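Local structure of probable methyltransferase (Bordetella pertussis, 3KTY) at residues G22-A27 against G37-V42; P53-L58 against D64-A69; G107-H112 against W166-A171. The protein probably transfers methyl groups from S-adenosyl-L-methionine to RNA, as a member of the TrmH family whose SpoU methylase domain makes up this chain. All coordinates share one frame; numbering follows the deposited sequence.

Interaction 1 (G22-A27 against G37-V42)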
loop_
_atom_site.group_PDB
_atom_site.type_symbol
_atom_site.label_atom_id
_atom_site.label_comp_id
_atom_site.label_asym_id
_atom_site.label_seq_id
_atom_site.Cartn_x
_atom_site.Cartn_y
_atom_site.Cartn_z
ATOM N N GLY A 22 -18.151 -1.590 0.178
ATOM C CA GLY A 22 -17.015 -1.995 0.984
ATOM C C GLY A 22 -15.720 -1.306 0.604
ATOM O O GLY A 22 -14.940 -0.949 1.483
ATOM N N ASN A 23 -15.481 -1.147 -0.700
ATOM C CA ASN A 23 -14.353 -0.364 -1.200
ATOM C C ASN A 23 -14.348 1.069 -0.656
ATOM O O ASN A 23 -13.280 1.659 -0.435
ATOM C CB ASN A 23 -14.344 -0.283 -2.734
ATOM C CG ASN A 23 -13.890 -1.572 -3.417
ATOM O OD1 ASN A 23 -12.944 -2.241 -2.982
ATOM N ND2 ASN A 23 -14.541 -1.894 -4.535
ATOM N N VAL A 24 -15.531 1.637 -0.450
ATOM C CA VAL A 24 -15.627 3.015 0.037
ATOM C C VAL A 24 -15.209 3.098 1.474
ATOM O O VAL A 24 -14.530 4.053 1.863
ATOM C CB VAL A 24 -17.057 3.556 -0.010
ATOM C CG1 VAL A 24 -17.124 4.876 0.703
ATOM C CG2 VAL A 24 -17.540 3.671 -1.446
ATOM N N GLY A 25 -15.635 2.111 2.273
ATOM C CA GLY A 25 -15.144 1.968 3.638
ATOM C C GLY A 25 -13.638 1.707 3.721
ATOM O O GLY A 25 -12.936 2.312 4.521
ATOM N N SER A 26 -13.129 0.807 2.889
ATOM C CA SER A 26 -11.700 0.494 2.888
ATOM C C SER A 26 -10.907 1.716 2.508
ATOM O O SER A 26 -9.829 1.979 3.056
ATOM C CB SER A 26 -11.408 -0.640 1.891
ATOM O OG SER A 26 -12.055 -1.822 2.313
ATOM N N ALA A 27 -11.457 2.452 1.540
ATOM C CA ALA A 27 -10.927 3.722 1.097
ATOM C C ALA A 27 -10.743 4.688 2.267
ATOM O O ALA A 27 -9.705 5.333 2.392
ATOM C CB ALA A 27 -11.837 4.361 -0.028
ATOM N N GLY A 37 -7.914 12.906 5.958
ATOM C CA GLY A 37 -9.298 12.797 6.376
ATOM C C GLY A 37 -10.341 13.118 5.327
ATOM O O GLY A 37 -11.533 13.074 5.630
ATOM N N GLU A 38 -9.897 13.449 4.112
ATOM C CA GLU A 38 -10.768 14.010 3.075
ATOM C C GLU A 38 -11.060 13.075 1.911
ATOM O O GLU A 38 -10.268 12.935 0.970
ATOM C CB GLU A 38 -10.177 15.318 2.535
ATOM C CG GLU A 38 -11.111 16.476 2.581
ATOM C CD GLU A 38 -11.374 16.922 3.995
ATOM O OE1 GLU A 38 -10.405 17.374 4.650
ATOM O OE2 GLU A 38 -12.542 16.813 4.450
ATOM N N LEU A 39 -12.236 12.477 1.950
ATOM C CA LEU A 39 -12.653 11.555 0.905
ATOM C C LEU A 39 -13.890 12.084 0.173
ATOM O O LEU A 39 -14.854 12.483 0.788
ATOM C CB LEU A 39 -12.971 10.193 1.508
ATOM C CG LEU A 39 -13.527 9.127 0.547
ATOM C CD1 LEU A 39 -12.473 8.574 -0.386
ATOM C CD2 LEU A 39 -14.100 8.004 1.372
ATOM N N VAL A 40 -13.832 12.045 -1.149
ATOM C CA VAL A 40 -14.862 12.542 -1.997
ATOM C C VAL A 40 -15.309 11.473 -2.986
ATOM O O VAL A 40 -14.491 10.828 -3.634
ATOM C CB VAL A 40 -14.354 13.793 -2.801
ATOM C CG1 VAL A 40 -15.496 14.331 -3.684
ATOM C CG2 VAL A 40 -13.874 14.881 -1.863
ATOM N N LEU A 41 -16.602 11.302 -3.118
ATOM C CA LEU A 41 -17.167 10.386 -4.099
ATOM C C LEU A 41 -17.876 11.143 -5.221
ATOM O O LEU A 41 -18.655 12.044 -4.949
ATOM C CB LEU A 41 -18.217 9.540 -3.423
ATOM C CG LEU A 41 -17.828 8.650 -2.221
ATOM C CD1 LEU A 41 -18.936 7.685 -2.013
ATOM C CD2 LEU A 41 -16.559 7.896 -2.517
ATOM N N VAL A 42 -17.617 10.771 -6.470
ATOM C CA VAL A 42 -18.337 11.329 -7.601
ATOM C C VAL A 42 -19.223 10.259 -8.266
ATOM O O VAL A 42 -18.743 9.183 -8.636
ATOM C CB VAL A 42 -17.366 11.915 -8.643
ATOM C CG1 VAL A 42 -18.083 12.182 -9.971
ATOM C CG2 VAL A 42 -16.708 13.189 -8.101
#

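Interaction 2 (P53-L58 against D64-A69)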
loop_
_atom_site.group_PDB
_atom_site.type_symbol
_atom_site.label_atom_id
_atom_site.label_comp_id
_atom_site.label_asym_id
_atom_site.label_seq_id
_atom_site.Cartn_x
_atom_site.Cartn_y
_atom_site.Cartn_z
ATOM N N PRO A 53 -24.142 -0.511 5.047
ATOM C CA PRO A 53 -23.584 -1.322 6.147
ATOM C C PRO A 53 -22.183 -1.881 5.863
ATOM O O PRO A 53 -21.341 -1.859 6.770
ATOM C CB PRO A 53 -24.607 -2.448 6.322
ATOM C CG PRO A 53 -25.878 -1.885 5.793
ATOM C CD PRO A 53 -25.492 -0.960 4.666
ATOM N N GLU A 54 -21.915 -2.345 4.642
ATOM C CA GLU A 54 -20.566 -2.824 4.319
ATOM C C GLU A 54 -19.491 -1.729 4.239
ATOM O O GLU A 54 -18.311 -1.992 4.490
ATOM C CB GLU A 54 -20.560 -3.699 3.064
ATOM C CG GLU A 54 -21.184 -3.075 1.833
ATOM C CD GLU A 54 -21.353 -4.084 0.697
ATOM O OE1 GLU A 54 -20.480 -4.147 -0.207
ATOM O OE2 GLU A 54 -22.367 -4.820 0.718
ATOM N N ALA A 55 -19.881 -0.503 3.904
ATOM C CA ALA A 55 -18.905 0.577 3.929
ATOM C C ALA A 55 -18.528 0.838 5.372
ATOM O O ALA A 55 -17.347 0.913 5.707
ATOM C CB ALA A 55 -19.446 1.845 3.285
ATOM N N VAL A 56 -19.543 0.979 6.221
ATOM C CA VAL A 56 -19.321 1.173 7.652
ATOM C C VAL A 56 -18.414 0.074 8.224
ATOM O O VAL A 56 -17.370 0.369 8.810
ATOM C CB VAL A 56 -20.648 1.181 8.424
ATOM C CG1 VAL A 56 -20.402 0.918 9.891
ATOM C CG2 VAL A 56 -21.378 2.507 8.215
ATOM N N ALA A 57 -18.817 -1.187 8.050
ATOM C CA ALA A 57 -18.055 -2.351 8.550
ATOM C C ALA A 57 -16.576 -2.404 8.116
ATOM O O ALA A 57 -15.708 -2.721 8.920
ATOM C CB ALA A 57 -18.740 -3.601 8.145
ATOM N N LEU A 58 -16.292 -2.091 6.854
ATOM C CA LEU A 58 -14.906 -2.004 6.383
ATOM C C LEU A 58 -14.196 -0.703 6.748
ATOM O O LEU A 58 -13.015 -0.538 6.472
ATOM C CB LEU A 58 -14.817 -2.214 4.872
ATOM C CG LEU A 58 -15.052 -3.658 4.416
ATOM C CD1 LEU A 58 -14.320 -3.894 3.107
ATOM C CD2 LEU A 58 -14.575 -4.646 5.459
ATOM N N ASP A 64 -15.531 8.357 11.048
ATOM C CA ASP A 64 -15.554 9.803 10.897
ATOM C C ASP A 64 -15.179 10.280 9.481
ATOM O O ASP A 64 -15.799 11.177 8.952
ATOM C CB ASP A 64 -14.627 10.448 11.949
ATOM C CG ASP A 64 -13.145 10.041 11.777
ATOM O OD1 ASP A 64 -12.262 10.739 12.356
ATOM O OD2 ASP A 64 -12.865 9.043 11.059
ATOM N N VAL A 65 -14.151 9.698 8.879
ATOM C CA VAL A 65 -13.736 10.114 7.551
ATOM C C VAL A 65 -14.872 9.784 6.604
ATOM O O VAL A 65 -15.173 10.533 5.657
ATOM C CB VAL A 65 -12.429 9.384 7.124
ATOM C CG1 VAL A 65 -12.180 9.462 5.619
ATOM C CG2 VAL A 65 -11.254 9.946 7.869
ATOM N N LEU A 66 -15.500 8.655 6.902
ATOM C CA LEU A 66 -16.546 8.065 6.100
ATOM C C LEU A 66 -17.826 8.880 6.167
ATOM O O LEU A 66 -18.471 9.093 5.161
ATOM C CB LEU A 66 -16.835 6.666 6.603
ATOM C CG LEU A 66 -17.887 5.963 5.756
ATOM C CD1 LEU A 66 -17.424 5.761 4.302
ATOM C CD2 LEU A 66 -18.304 4.624 6.409
ATOM N N GLU A 67 -18.183 9.329 7.364
ATOM C CA GLU A 67 -19.337 10.195 7.556
ATOM C C GLU A 67 -19.158 11.493 6.796
ATOM O O GLU A 67 -19.997 11.855 5.990
ATOM C CB GLU A 67 -19.523 10.517 9.032
ATOM C CG GLU A 67 -20.303 9.498 9.797
ATOM C CD GLU A 67 -19.965 9.505 11.282
ATOM O OE1 GLU A 67 -18.950 10.139 11.667
ATOM O OE2 GLU A 67 -20.708 8.864 12.063
ATOM N N ARG A 68 -18.050 12.180 7.054
ATOM C CA ARG A 68 -17.774 13.481 6.447
ATOM C C ARG A 68 -17.536 13.483 4.947
ATOM O O ARG A 68 -17.390 14.547 4.364
ATOM C CB ARG A 68 -16.569 14.148 7.127
ATOM C CG ARG A 68 -16.820 14.515 8.601
ATOM C CD ARG A 68 -15.614 15.235 9.226
ATOM N NE ARG A 68 -14.438 14.363 9.390
ATOM C CZ ARG A 68 -13.416 14.235 8.533
ATOM N NH1 ARG A 68 -12.425 13.405 8.840
ATOM N NH2 ARG A 68 -13.367 14.920 7.386
ATOM N N ALA A 69 -17.443 12.312 4.321
ATOM C CA ALA A 69 -17.176 12.237 2.879
ATOM C C ALA A 69 -18.236 12.995 2.063
ATOM O O ALA A 69 -19.430 12.836 2.271
ATOM C CB ALA A 69 -17.140 10.808 2.435
#

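Interaction 3 (G107-H112 against W166-A171)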
loop_
_atom_site.group_PDB
_atom_site.type_symbol
_atom_site.label_atom_id
_atom_site.label_comp_id
_atom_site.label_asym_id
_atom_site.label_seq_id
_atom_site.Cartn_x
_atom_site.Cartn_y
_atom_site.Cartn_z
ATOM N N GLY A 107 6.000 14.400 -4.976
ATOM C CA GLY A 107 6.926 15.531 -4.872
ATOM C C GLY A 107 6.349 16.876 -5.372
ATOM O O GLY A 107 6.493 17.914 -4.712
ATOM N N LEU A 108 5.701 16.843 -6.534
ATOM C CA LEU A 108 4.945 17.991 -7.064
ATOM C C LEU A 108 3.875 18.457 -6.086
ATOM O O LEU A 108 3.748 19.629 -5.835
ATOM C CB LEU A 108 4.275 17.609 -8.354
ATOM C CG LEU A 108 5.249 17.292 -9.467
ATOM C CD1 LEU A 108 4.501 16.621 -10.623
ATOM C CD2 LEU A 108 5.940 18.599 -9.887
ATOM N N ALA A 109 3.119 17.538 -5.508
ATOM C CA ALA A 109 2.137 17.937 -4.524
ATOM C C ALA A 109 2.727 18.739 -3.366
ATOM O O ALA A 109 2.133 19.713 -2.917
ATOM C CB ALA A 109 1.391 16.733 -3.995
ATOM N N ARG A 110 3.876 18.299 -2.866
ATOM C CA ARG A 110 4.532 18.923 -1.721
ATOM C C ARG A 110 4.927 20.347 -2.053
ATOM O O ARG A 110 4.749 21.256 -1.255
ATOM C CB ARG A 110 5.798 18.131 -1.329
ATOM C CG ARG A 110 6.809 18.913 -0.510
ATOM C CD ARG A 110 6.262 19.175 0.855
ATOM N NE ARG A 110 7.224 19.909 1.670
ATOM C CZ ARG A 110 7.984 19.340 2.610
ATOM N NH1 ARG A 110 7.913 18.010 2.857
ATOM N NH2 ARG A 110 8.807 20.094 3.321
ATOM N N ARG A 111 5.481 20.507 -3.246
ATOM C CA ARG A 111 5.920 21.787 -3.772
ATOM C C ARG A 111 4.716 22.733 -3.886
ATOM O O ARG A 111 4.754 23.874 -3.428
ATOM C CB ARG A 111 6.529 21.557 -5.165
ATOM C CG ARG A 111 7.829 22.279 -5.451
ATOM C CD ARG A 111 8.626 21.565 -6.556
ATOM N NE ARG A 111 9.115 20.259 -6.101
ATOM C CZ ARG A 111 9.230 19.180 -6.879
ATOM N NH1 ARG A 111 9.681 18.027 -6.370
ATOM N NH2 ARG A 111 8.897 19.252 -8.167
ATOM N N HIS A 112 3.642 22.236 -4.485
ATOM C CA HIS A 112 2.429 23.008 -4.621
ATOM C C HIS A 112 1.888 23.444 -3.263
ATOM O O HIS A 112 1.580 24.597 -3.072
ATOM C CB HIS A 112 1.385 22.220 -5.404
ATOM C CG HIS A 112 0.169 23.022 -5.757
ATOM N ND1 HIS A 112 0.171 23.972 -6.758
ATOM C CD2 HIS A 112 -1.092 23.009 -5.251
ATOM C CE1 HIS A 112 -1.030 24.520 -6.840
ATOM N NE2 HIS A 112 -1.809 23.966 -5.929
ATOM N N TRP A 166 0.240 6.719 0.827
ATOM C CA TRP A 166 1.553 6.505 1.445
ATOM C C TRP A 166 2.593 7.462 0.801
ATOM O O TRP A 166 3.282 8.207 1.490
ATOM C CB TRP A 166 1.954 4.986 1.420
ATOM C CG TRP A 166 3.373 4.823 1.424
ATOM C CD1 TRP A 166 4.143 4.476 0.377
ATOM C CD2 TRP A 166 4.260 5.100 2.513
ATOM N NE1 TRP A 166 5.468 4.493 0.736
ATOM C CE2 TRP A 166 5.571 4.877 2.047
ATOM C CE3 TRP A 166 4.072 5.526 3.840
ATOM C CZ2 TRP A 166 6.698 5.073 2.841
ATOM C CZ3 TRP A 166 5.195 5.710 4.643
ATOM C CH2 TRP A 166 6.485 5.477 4.138
ATOM N N GLU A 167 2.665 7.492 -0.518
ATOM C CA GLU A 167 3.566 8.435 -1.226
ATOM C C GLU A 167 3.387 9.890 -0.821
ATOM O O GLU A 167 4.353 10.629 -0.564
ATOM C CB GLU A 167 3.329 8.301 -2.723
ATOM C CG GLU A 167 3.970 6.948 -3.266
ATOM C CD GLU A 167 5.509 6.919 -3.217
ATOM O OE1 GLU A 167 6.143 7.983 -3.090
ATOM O OE2 GLU A 167 6.104 5.825 -3.307
ATOM N N LEU A 168 2.125 10.291 -0.730
ATOM C CA LEU A 168 1.792 11.629 -0.330
ATOM C C LEU A 168 2.179 11.890 1.096
ATOM O O LEU A 168 2.734 12.913 1.423
ATOM C CB LEU A 168 0.301 11.882 -0.525
ATOM C CG LEU A 168 -0.044 12.164 -1.988
ATOM C CD1 LEU A 168 -1.536 12.183 -2.141
ATOM C CD2 LEU A 168 0.570 13.498 -2.377
ATOM N N ARG A 169 1.879 10.961 1.969
ATOM C CA ARG A 169 2.306 11.143 3.340
ATOM C C ARG A 169 3.827 11.318 3.429
ATOM O O ARG A 169 4.352 12.227 4.078
ATOM C CB ARG A 169 1.854 9.934 4.173
ATOM C CG ARG A 169 2.457 9.886 5.548
ATOM C CD ARG A 169 1.774 8.761 6.428
ATOM N NE ARG A 169 2.277 8.922 7.780
ATOM C CZ ARG A 169 1.853 9.841 8.632
ATOM N NH1 ARG A 169 0.864 10.649 8.305
ATOM N NH2 ARG A 169 2.421 9.954 9.816
ATOM N N TYR A 170 4.540 10.434 2.766
ATOM C CA TYR A 170 5.980 10.485 2.878
ATOM C C TYR A 170 6.479 11.827 2.365
ATOM O O TYR A 170 7.408 12.418 2.914
ATOM C CB TYR A 170 6.650 9.340 2.093
ATOM C CG TYR A 170 8.095 9.159 2.492
ATOM C CD1 TYR A 170 8.432 8.369 3.595
ATOM C CD2 TYR A 170 9.123 9.815 1.807
ATOM C CE1 TYR A 170 9.763 8.208 4.000
ATOM C CE2 TYR A 170 10.475 9.633 2.192
ATOM C CZ TYR A 170 10.780 8.847 3.283
ATOM O OH TYR A 170 12.101 8.700 3.679
ATOM N N ALA A 171 5.895 12.270 1.273
ATOM C CA ALA A 171 6.389 13.495 0.661
ATOM C C ALA A 171 6.017 14.748 1.514
ATOM O O ALA A 171 6.708 15.750 1.483
ATOM C CB ALA A 171 5.915 13.617 -0.782
#

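Interaction 1 (G22-A27 against G37-V42)
V24 and A27 of helix 21-33 meet L39 and L41 of strand 39-42, and these four residues make up the whole contact. Helix and strand run nearly antiparallel, at 155°, with their axes 10.3 Å apart. G22 opens the segment. G22 O takes the S26 backbone N and also S26 OG, the latter at 3.1 Å. OG approaches from above the carbonyl plane, about 41° out of it. This turns the S26 hydroxyl back onto its own helix. N23 takes no part; its OD1 accepts a hydrogen bond from N156 ND2. V24 is the first residue to reach across, and it splits its two methyls between two leucines. V24 CG2 meets L41 CD1 at 4.3 Å. V24 CG1 lies 4.4 Å from L39 CD2. L39 CD2 also comes to 4.0 Å from V24 O, so it packs against the helix backbone as well. A27 comes one turn after V24 and directs its methyl at L39, with A27 CB 4.3 Å from L39 CD1. L39 can serve both turns because CG is anti to the backbone N (chi1 176°), and its fork then straddles V24 and A27. V40 lies between the two leucines and sends its side chain to the other face of the sheet, onto I14. L39 and L41 share the helix face. P18 and T50 add to the packing around V24 and L41, while M15 and L161 border A27. This is the packing of helix on sheet within a beta-alpha-beta unit of strand 11-16, helix 21-33 and strand 39-42. No hydrogen bond crosses the contact. Its side chains meet by methyl groups alone, so cohesion here rests on burial and shape.

Interaction 2 (P53-L58 against D64-A69)
V56 and L66 bring two short helices together, with their CA atoms 7.6 Å apart as the nearest backbone pair. From 64-69, L66 alone makes the contact. L66 CD2 comes to 3.8 Å from V56 CA and also lies close to V56 N. It therefore rests on the helix backbone between A55 and V56. L66 CG is anti to the backbone N (chi1 -177°), which carries CD2 toward helix 53-59. V56 CG2 stands 4.1 Å from L66 CD2, and the two side chains cross at about a right angle. A55 offers its methyl, with A55 CB 4.3 Å from L66 CD2. A55 O is 3.9 Å from L66 CD2. The contact is apolar, and no hydrogen bond crosses it. A55 and L66 are buried, while V56 is on the partly exposed border. Helix 53-59 and helix 63-67 follow each other closely in the chain, and this contact closes the short turn between them. Both also lean on helix 21-33: L66 touches V24, V65 touches A28, and L58 touches S26. Beyond helix 63-67 the chain enters strand 70-72, an outermost strand of the sheet within this chain.

Interaction 3 (G107-H112 against W166-A171)
A109 with L168, and G107 with A171, form the tight part of this helix pair; the R110 side chain and its bond to A171 O form the open, polar side. Helices 102-115 and 157-172 cross at -46°, with their axes 9.0 Å apart over these segments. In the tight part, A109 CB meets L168 CD2 at 3.7 Å. L168 does not aim straight at the other helix, but the end of its side chain swings nearer. The small alanine receives this methyl. On the sheet side, A109 touches V121 and L168 touches I123, so the pair sits on strand 121-125. Further along, the backbones come closest, with G107 CA and A171 CA 5.9 Å apart. A171 CB lies 4.3 Å from G107 N, packed against a residue that has no side chain of its own. Toward solvent the contact becomes polar. R110 NH1 donates to A171 O at 2.9 Å, with an N-H...O angle of 154°. The oxygen lies at the edge of the guanidinium, in its plane. A bend at chi2 (69°) folds the arginine chain over this oxygen, and R110 CD comes to 3.5 Å from A171 O. R110 NE makes a salt bridge to D114, so two partners fix the guanidinium. In this construct the chain stops at 173, so no later helical NH can reach A171 O; R110 supplies a donor instead. On another side of helix 157-172, W166 and E167 bond to E167 and W166 of the second subunit. Two helices packed side by side on one face of a parallel sheet fit the alpha/beta SPOUT fold, in which the last helix of the domain belongs to the trefoil-knotted C-terminal region and commonly takes part in the dimer.

How the interactions relate
Interactions 1 and 2 are neighbours, with centres about 8 Å apart, and V24 links them by touching both L41 and L66. R68 adds a polar tie, since R68 NH2 lies 3.1 Å from G37 O, a probable hydrogen bond. Helix 53-59 follows strand 39-42 in the chain. Interaction 2 lies farther from the chain's centre, about 15 Å against about 8 Å between centres. Interaction 3 is on the opposite side. Its centre is about 20 Å from that of interaction 1 and about 26 Å from that of interaction 2, and it touches neither. Of the three, it alone borders the second subunit. In SPOUT relatives the cofactor binds among the loops of the knot, one of which leads into the helix that carries 166-171; the same is probable here.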